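Local coordinates for protein gamma-glutamyltranspeptidase (Streptomyces lincolnensis, PDB 6J3I) that probably cleaves or transfers gamma-glutamyl groups as an LmbA-like gamma-glutamyltranspeptidase homologue of the Ntn-hydrolase clan, at residues A[61-66]-A[434-439]. The protein carries 1 engineered substitution. Residues are numbered along the deposited sequence; the frame is centred on the assembly and turned at random.
Sequences VPILLA and VAATPS
Val61 lays its CG2 methyl over the start of Pro438, with Val61 CG2 3.7 Å from Pro438 N and also touching Pro438 CB, and it reaches Ala436 CB as well. CG2 lies anti to the backbone N of Val61, which carries it across to the partner chain. A beta-branched residue suits an extended strand, and the proline it meets has no N-H to offer the neighbouring strand and presents the carbons of its ring where strand 433-436 has ended. Farther along, Val434 stands beside Ile63, both pointing the same way, with Val434 CG1 3.5 Å from Ile63 CG2; the small Ala436, opposite Ile63 in a non-hydrogen-bonded pair, places its CB between Val61 CG2 and Ile63 CG1. The backbones run antiparallel. Leu64 and Ala435 form a hydrogen-bonded pair: Leu64 N donates to Ala435 O at 3.0 Å, nearly straight at 174°, and Ala435 N returns a bond of 3.0 Å to Leu64 O. Beyond the strand end, Thr437 N makes a weak hydrogen bond to Pro62 O, at 3.4 Å. This buried pairing joins two central strands of the Ntn-hydrolase fold: strand 73-77 borders 61-66, strand 424-428 borders 433-436, and Trp115 of helix 111-122 covers Val61, Ile63 and Ala436, while helix 36-50 packs on Val434.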
loop_
_atom_site.group_PDB
_atom_site.type_symbol
_atom_site.label_atom_id
_atom_site.label_comp_id
_atom_site.label_asym_id
_atom_site.label_seq_id
_atom_site.Cartn_x
_atom_site.Cartn_y
_atom_site.Cartn_z
ATOM N N VAL A 61 0.700 -2.716 7.086
ATOM C CA VAL A 61 1.727 -3.093 6.114
ATOM C C VAL A 61 1.692 -4.589 5.764
ATOM O O VAL A 61 1.806 -5.431 6.656
ATOM C CB VAL A 61 3.151 -2.700 6.607
ATOM C CG1 VAL A 61 3.558 -3.463 7.861
ATOM C CG2 VAL A 61 4.185 -2.889 5.507
ATOM N N PRO A 62 1.518 -4.920 4.466
ATOM C CA PRO A 62 1.927 -6.226 3.959
ATOM C C PRO A 62 3.412 -6.224 3.594
ATOM O O PRO A 62 3.897 -5.263 2.999
ATOM C CB PRO A 62 1.061 -6.429 2.700
ATOM C CG PRO A 62 0.221 -5.218 2.554
ATOM C CD PRO A 62 0.755 -4.163 3.462
ATOM N N ILE A 63 4.106 -7.301 3.955
ATOM C CA ILE A 63 5.523 -7.495 3.652
ATOM C C ILE A 63 5.645 -8.844 2.962
ATOM O O ILE A 63 5.117 -9.837 3.456
ATOM C CB ILE A 63 6.391 -7.511 4.935
ATOM C CG1 ILE A 63 6.023 -6.333 5.849
ATOM C CG2 ILE A 63 7.886 -7.521 4.583
ATOM C CD1 ILE A 63 6.732 -6.325 7.187
ATOM N N LEU A 64 6.306 -8.865 1.812
ATOM C CA LEU A 64 6.720 -10.098 1.157
ATOM C C LEU A 64 8.214 -10.207 1.410
ATOM O O LEU A 64 8.948 -9.247 1.159
ATOM C CB LEU A 64 6.458 -10.027 -0.349
ATOM C CG LEU A 64 5.049 -10.329 -0.872
ATOM C CD1 LEU A 64 4.904 -9.800 -2.289
ATOM C CD2 LEU A 64 4.742 -11.818 -0.847
ATOM N N LEU A 65 8.666 -11.353 1.918
ATOM C CA LEU A 65 10.095 -11.584 2.119
ATOM C C LEU A 65 10.520 -12.825 1.358
ATOM O O LEU A 65 9.806 -13.821 1.331
ATOM C CB LEU A 65 10.466 -11.686 3.597
ATOM C CG LEU A 65 9.603 -12.601 4.465
ATOM C CD1 LEU A 65 10.436 -13.276 5.546
ATOM C CD2 LEU A 65 8.438 -11.833 5.083
ATOM N N ALA A 66 11.679 -12.727 0.716
ATOM C CA ALA A 66 12.280 -13.811 -0.057
ATOM C C ALA A 66 13.706 -13.993 0.460
ATOM O O ALA A 66 14.649 -13.462 -0.130
ATOM C CB ALA A 66 12.267 -13.485 -1.544
ATOM N N VAL A 434 13.136 -8.036 0.226
ATOM C CA VAL A 434 11.881 -7.600 0.847
ATOM C C VAL A 434 11.164 -6.636 -0.081
ATOM O O VAL A 434 11.800 -5.896 -0.833
ATOM C CB VAL A 434 12.066 -6.774 2.139
ATOM C CG1 VAL A 434 11.067 -7.218 3.193
ATOM C CG2 VAL A 434 13.489 -6.825 2.661
ATOM N N ALA A 435 9.843 -6.615 0.023
ATOM C CA ALA A 435 9.025 -5.590 -0.613
ATOM C C ALA A 435 7.830 -5.316 0.297
ATOM O O ALA A 435 7.111 -6.245 0.678
ATOM C CB ALA A 435 8.568 -6.043 -1.992
ATOM N N ALA A 436 7.634 -4.051 0.656
ATOM C CA ALA A 436 6.588 -3.665 1.611
ATOM C C ALA A 436 5.879 -2.404 1.149
ATOM O O ALA A 436 6.518 -1.482 0.645
ATOM C CB ALA A 436 7.191 -3.448 2.991
ATOM N N THR A 437 4.562 -2.356 1.329
ATOM C CA THR A 437 3.803 -1.125 1.069
ATOM C C THR A 437 3.061 -0.734 2.344
ATOM O O THR A 437 1.919 -1.141 2.551
ATOM C CB THR A 437 2.933 -1.169 -0.229
ATOM O OG1 THR A 437 1.615 -0.661 -0.002
ATOM C CG2 THR A 437 2.833 -2.543 -0.769
ATOM N N PRO A 438 3.747 0.029 3.224
ATOM C CA PRO A 438 3.110 0.562 4.423
ATOM C C PRO A 438 2.244 1.780 4.112
ATOM O O PRO A 438 2.551 2.563 3.209
ATOM C CB PRO A 438 4.294 0.946 5.323
ATOM C CG PRO A 438 5.398 1.236 4.382
ATOM C CD PRO A 438 5.189 0.344 3.192
ATOM N N SER A 439 1.182 1.923 4.893
ATOM C CA SER A 439 0.171 2.933 4.684
ATOM C C SER A 439 -0.582 3.164 5.978
ATOM O O SER A 439 -0.284 2.534 6.996
ATOM C CB SER A 439 -0.816 2.440 3.642
ATOM O OG SER A 439 -1.549 3.517 3.102
#